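Local atomic coordinates of malyl-CoA lyase/beta-methylmalyl-CoA lyase (PDB entry 5UGR), a protein that belongs to the HpcH/HpaI aldolase/citrate lyase family of TIM-barrel enzymes, binds magnesium and assembles from six copies of its chain. Residues P11-S16 / A318-G323; I75-N78 / Y84-R87. All coordinates share one frame; numbering follows the deposited sequence.

Contact 1: P11-S16 / A318-G323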
loop_
_atom_site.group_PDB
_atom_site.type_symbol
_atom_site.label_atom_id
_atom_site.label_comp_id
_atom_site.label_asym_id
_atom_site.label_seq_id
_atom_site.Cartn_x
_atom_site.Cartn_y
_atom_site.Cartn_z
ATOM N N PRO A 11 -15.048 -22.712 13.843
ATOM C CA PRO A 11 -16.451 -22.781 13.364
ATOM C C PRO A 11 -17.564 -22.922 14.444
ATOM O O PRO A 11 -18.114 -24.014 14.608
ATOM C CB PRO A 11 -16.436 -24.006 12.434
ATOM C CG PRO A 11 -15.385 -24.904 13.010
ATOM C CD PRO A 11 -14.366 -24.010 13.705
ATOM N N ARG A 12 -17.977 -21.832 15.052
ATOM C CA ARG A 12 -18.984 -21.833 16.140
ATOM C C ARG A 12 -20.355 -21.604 15.576
ATOM O O ARG A 12 -20.529 -20.889 14.573
ATOM C CB ARG A 12 -18.707 -20.731 17.140
ATOM C CG ARG A 12 -17.279 -20.691 17.681
ATOM C CD ARG A 12 -17.089 -19.667 18.782
ATOM N NE ARG A 12 -15.685 -19.393 19.050
ATOM C CZ ARG A 12 -15.019 -19.706 20.157
ATOM N NH1 ARG A 12 -15.542 -20.482 21.136
ATOM N NH2 ARG A 12 -13.796 -19.280 20.266
ATOM N N LEU A 13 -21.355 -22.135 16.304
ATOM C CA LEU A 13 -22.760 -21.869 16.041
ATOM C C LEU A 13 -23.094 -20.492 16.602
ATOM O O LEU A 13 -22.759 -20.172 17.726
ATOM C CB LEU A 13 -23.633 -22.946 16.693
ATOM C CG LEU A 13 -25.111 -22.791 16.475
ATOM C CD1 LEU A 13 -25.517 -23.034 15.050
ATOM C CD2 LEU A 13 -25.850 -23.815 17.330
ATOM N N HIS A 14 -23.657 -19.633 15.772
ATOM C CA HIS A 14 -23.792 -18.216 16.081
ATOM C C HIS A 14 -25.084 -17.631 15.484
ATOM O O HIS A 14 -25.077 -16.594 14.822
ATOM C CB HIS A 14 -22.541 -17.528 15.532
ATOM C CG HIS A 14 -22.284 -16.174 16.060
ATOM N ND1 HIS A 14 -21.015 -15.624 16.066
ATOM C CD2 HIS A 14 -23.098 -15.247 16.597
ATOM C CE1 HIS A 14 -21.068 -14.430 16.612
ATOM N NE2 HIS A 14 -22.322 -14.173 16.917
ATOM N N ARG A 15 -26.204 -18.299 15.702
ATOM C CA ARG A 15 -27.492 -17.816 15.188
ATOM C C ARG A 15 -28.040 -16.594 15.929
ATOM O O ARG A 15 -28.672 -15.705 15.343
ATOM C CB ARG A 15 -28.527 -18.944 15.229
ATOM C CG ARG A 15 -28.179 -20.183 14.445
ATOM C CD ARG A 15 -29.046 -21.344 14.820
ATOM N NE ARG A 15 -28.956 -21.659 16.228
ATOM C CZ ARG A 15 -29.828 -22.420 16.886
ATOM N NH1 ARG A 15 -30.866 -22.989 16.276
ATOM N NH2 ARG A 15 -29.660 -22.638 18.168
ATOM N N SER A 16 -27.851 -16.616 17.244
ATOM C CA SER A 16 -28.377 -15.639 18.168
ATOM C C SER A 16 -27.274 -15.146 19.062
ATOM O O SER A 16 -26.463 -15.941 19.580
ATOM C CB SER A 16 -29.517 -16.257 19.004
ATOM O OG SER A 16 -29.128 -17.463 19.633
ATOM N N ALA A 318 -24.025 -27.447 12.033
ATOM C CA ALA A 318 -25.160 -28.373 12.085
ATOM C C ALA A 318 -25.002 -29.381 13.226
ATOM O O ALA A 318 -25.956 -29.742 13.931
ATOM C CB ALA A 318 -25.306 -29.106 10.752
ATOM N N ASP A 319 -23.772 -29.836 13.417
ATOM C CA ASP A 319 -23.505 -30.827 14.463
ATOM C C ASP A 319 -23.757 -30.183 15.811
ATOM O O ASP A 319 -24.247 -30.824 16.730
ATOM C CB ASP A 319 -22.054 -31.307 14.390
ATOM C CG ASP A 319 -21.781 -32.248 13.187
ATOM O OD1 ASP A 319 -22.743 -32.688 12.453
ATOM O OD2 ASP A 319 -20.572 -32.598 13.047
ATOM N N ALA A 320 -23.365 -28.912 15.962
ATOM C CA ALA A 320 -23.586 -28.191 17.240
ATOM C C ALA A 320 -25.055 -28.082 17.601
ATOM O O ALA A 320 -25.447 -28.205 18.754
ATOM C CB ALA A 320 -22.984 -26.803 17.169
ATOM N N MET A 321 -25.869 -27.836 16.598
ATOM C CA MET A 321 -27.306 -27.735 16.769
ATOM C C MET A 321 -27.847 -29.043 17.265
ATOM O O MET A 321 -28.718 -29.051 18.113
ATOM C CB MET A 321 -28.027 -27.277 15.481
ATOM C CG MET A 321 -28.478 -25.827 15.598
ATOM S SD MET A 321 -29.261 -25.534 14.063
ATOM C CE MET A 321 -30.886 -26.199 14.599
ATOM N N GLY A 322 -27.339 -30.145 16.724
ATOM C CA GLY A 322 -27.819 -31.450 17.068
ATOM C C GLY A 322 -27.532 -31.807 18.491
ATOM O O GLY A 322 -28.214 -32.649 19.046
ATOM N N GLY A 323 -26.511 -31.192 19.094
ATOM C CA GLY A 323 -26.149 -31.543 20.484
ATOM C C GLY A 323 -26.564 -30.554 21.555
ATOM O O GLY A 323 -26.179 -30.709 22.697
#
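Leu-13 reaches from an extended loop onto the last turns of helix 305-322 and lies against two successive residues, Ala-320 and Met-321. Its CB meets the CB of Ala-320 at 3.9 Å; with a single methyl on the helix here, the loop can come in close. Farther out, Leu-13 CD2 packs on Met-321 CG at 3.7 Å, the two side chains crossing at about a right angle. The leucine holds CG opposite the backbone N (chi1 -179°), which brings its forked end beside the methionine, and CD1 also comes within 4.1 Å of Met-321 CG.

The loop leads into strand 16-21, the first strand of the eight-stranded parallel TIM barrel, while the helix is the last of the chain, so the contact brings the beginning and the end of the protein together at the N-terminal end of the barrel strands. Arg-12 O adds a hydrogen bond to Lys-317 NZ of the same helix.

Met-321 also turns to Arg-15. Its CG sits 3.8 Å above one face of the guanidinium, offset toward the rim, and the chain then bends at the thioether (chi3 85°), carrying CE to 3.6 Å from Arg-15 NH1, with SD of Met-321 at 3.7 Å from that same nitrogen. A flexible, unbranched methionine suits such a place, since it can follow the flat surface of the guanidinium and still touch the leucine. No hydrogen bond links the two segments. The charge of Arg-15 is met elsewhere: NE forms a salt bridge with Asp-37 and NH1 a hydrogen bond with Thr-269 OG1, partners that help hold the planar group where Met-321 lies over it.

Contact 2: I75-N78 / Y84-R87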
loop_
_atom_site.group_PDB
_atom_site.type_symbol
_atom_site.label_atom_id
_atom_site.label_comp_id
_atom_site.label_asym_id
_atom_site.label_seq_id
_atom_site.Cartn_x
_atom_site.Cartn_y
_atom_site.Cartn_z
ATOM N N ILE A 75 -17.272 -10.877 26.280
ATOM C CA ILE A 75 -17.484 -9.563 26.880
ATOM C C ILE A 75 -17.338 -8.498 25.792
ATOM O O ILE A 75 -16.486 -8.637 24.890
ATOM C CB ILE A 75 -16.492 -9.259 28.005
ATOM C CG1 ILE A 75 -14.998 -9.439 27.580
ATOM C CG2 ILE A 75 -16.802 -10.090 29.237
ATOM C CD1 ILE A 75 -13.916 -9.123 28.583
ATOM N N ARG A 76 -18.190 -7.468 25.882
ATOM C CA ARG A 76 -18.009 -6.269 25.051
ATOM C C ARG A 76 -17.242 -5.271 25.934
ATOM O O ARG A 76 -17.760 -4.740 26.921
ATOM C CB ARG A 76 -19.255 -5.672 24.499
ATOM C CG ARG A 76 -18.939 -4.420 23.645
ATOM C CD ARG A 76 -20.094 -3.903 22.822
ATOM N NE ARG A 76 -21.263 -3.480 23.617
ATOM C CZ ARG A 76 -22.405 -3.047 23.090
ATOM N NH1 ARG A 76 -22.516 -2.941 21.765
ATOM N NH2 ARG A 76 -23.493 -2.804 23.831
ATOM N N ILE A 77 -15.942 -5.150 25.630
ATOM C CA ILE A 77 -15.075 -4.214 26.317
ATOM C C ILE A 77 -15.367 -2.780 25.948
ATOM O O ILE A 77 -16.044 -2.512 24.975
ATOM C CB ILE A 77 -13.574 -4.530 26.132
ATOM C CG1 ILE A 77 -13.161 -4.446 24.640
ATOM C CG2 ILE A 77 -13.276 -5.926 26.646
ATOM C CD1 ILE A 77 -11.700 -4.669 24.416
ATOM N N ASN A 78 -14.861 -1.866 26.776
ATOM C CA ASN A 78 -14.987 -0.455 26.461
ATOM C C ASN A 78 -14.154 -0.065 25.242
ATOM O O ASN A 78 -13.238 -0.805 24.803
ATOM C CB ASN A 78 -14.676 0.380 27.706
ATOM C CG ASN A 78 -15.882 0.464 28.602
ATOM O OD1 ASN A 78 -16.846 1.232 28.326
ATOM N ND2 ASN A 78 -15.907 -0.385 29.635
ATOM N N TYR A 84 -11.370 2.961 30.484
ATOM C CA TYR A 84 -11.884 1.768 31.127
ATOM C C TYR A 84 -11.317 0.466 30.531
ATOM O O TYR A 84 -11.257 -0.548 31.191
ATOM C CB TYR A 84 -13.396 1.690 30.990
ATOM C CG TYR A 84 -14.106 2.920 31.468
ATOM C CD1 TYR A 84 -14.302 3.149 32.856
ATOM C CD2 TYR A 84 -14.529 3.892 30.550
ATOM C CE1 TYR A 84 -14.939 4.320 33.258
ATOM C CE2 TYR A 84 -15.156 5.046 30.980
ATOM C CZ TYR A 84 -15.357 5.242 32.317
ATOM O OH TYR A 84 -15.958 6.435 32.679
ATOM N N MET A 85 -10.966 0.536 29.237
ATOM C CA MET A 85 -10.756 -0.693 28.490
ATOM C C MET A 85 -9.624 -1.583 29.047
ATOM O O MET A 85 -9.768 -2.812 29.136
ATOM C CB MET A 85 -10.477 -0.355 27.017
ATOM C CG MET A 85 -10.470 -1.584 26.164
ATOM S SD MET A 85 -9.214 -1.570 24.869
ATOM C CE MET A 85 -7.791 -2.050 25.869
ATOM N N TYR A 86 -8.480 -0.979 29.365
ATOM C CA TYR A 86 -7.350 -1.854 29.735
ATOM C C TYR A 86 -7.662 -2.665 31.005
ATOM O O TYR A 86 -7.265 -3.812 31.102
ATOM C CB TYR A 86 -6.014 -1.121 29.863
ATOM C CG TYR A 86 -5.827 -0.251 31.092
ATOM C CD1 TYR A 86 -6.347 1.035 31.150
ATOM C CD2 TYR A 86 -5.098 -0.717 32.175
ATOM C CE1 TYR A 86 -6.144 1.850 32.224
ATOM C CE2 TYR A 86 -4.896 0.095 33.272
ATOM C CZ TYR A 86 -5.429 1.376 33.301
ATOM O OH TYR A 86 -5.161 2.213 34.391
ATOM N N ARG A 87 -8.406 -2.074 31.923
ATOM C CA ARG A 87 -8.805 -2.821 33.101
ATOM C C ARG A 87 -9.882 -3.884 32.843
ATOM O O ARG A 87 -9.854 -4.946 33.440
ATOM C CB ARG A 87 -9.164 -1.843 34.208
ATOM C CG ARG A 87 -7.903 -1.616 35.029
ATOM C CD ARG A 87 -7.980 -2.368 36.376
ATOM N NE ARG A 87 -8.654 -1.360 37.107
ATOM C CZ ARG A 87 -9.469 -1.521 38.109
ATOM N NH1 ARG A 87 -9.983 -0.423 38.552
ATOM N NH2 ARG A 87 -9.727 -2.721 38.642
#
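The amide of Asn-78 and the ring of Tyr-84 lie with their planes 42° apart, and the amide makes its nearest approach at the foot of the tyrosine: Asn-78 ND2 is 3.5 Å from Tyr-84 CB. On the far side of the helix, Tyr-86 takes no part in the contact; its own neighbour Arg-87 sets CG over one face of the ring, toward the rim, and its hydroxyl is hydrogen-bonded to Glu-94 of a second subunit. The contact belongs to a beta-alpha-beta unit of the TIM barrel, where the chain leaves strand 72-76 and returns as helix 85-95.

Asparagine suits this turn because its short amide can both donate and accept: ND2 bonds to Asp-88 OD2 and Leu-43 O, and OD1 takes a bond from Lys-52 NZ. These bonds fix the rotation of the amide. The Asn-78 side chain is about 10 Å from the bound magnesium ion.

Behind the amide the contact turns apolar. Met-85 carries CG opposite its backbone N (chi1 -171°), which lays the thioether chain beside Ile-77, and the extended isoleucine branch puts CD1 at 3.8 Å from Met-85 CG. Ile-77 also packs on Val-89 of the helix and Ile-102 of the next strand, filling the layer between sheet and helix. The backbone oxygen of Asn-78, buried and without a hydrogen-bond partner in the model, lies 3.2 Å from Met-85 CG.

In the fold
The two contacts share no helix or strand; their centres are about 27 Å apart and their nearest atoms about 11 Å. Contact 1 joins parts of the chain some 300 residues distant, at the N-terminal end of the barrel strands, and is only partly buried. Contact 2 is local and buried, joining strand 72-76 to the helix that follows it, at the C-terminal end, the side of the magnesium site. Each has an apolar pair built on a methionine beside a polar side chain hydrogen-bonded outside the contact, Arg-15 or Asn-78, and neither has a hydrogen bond between its segments. In contact 1 the methionine covers a guanidinium; in contact 2 it lies between an isoleucine and a buried backbone oxygen, with other subunits close by.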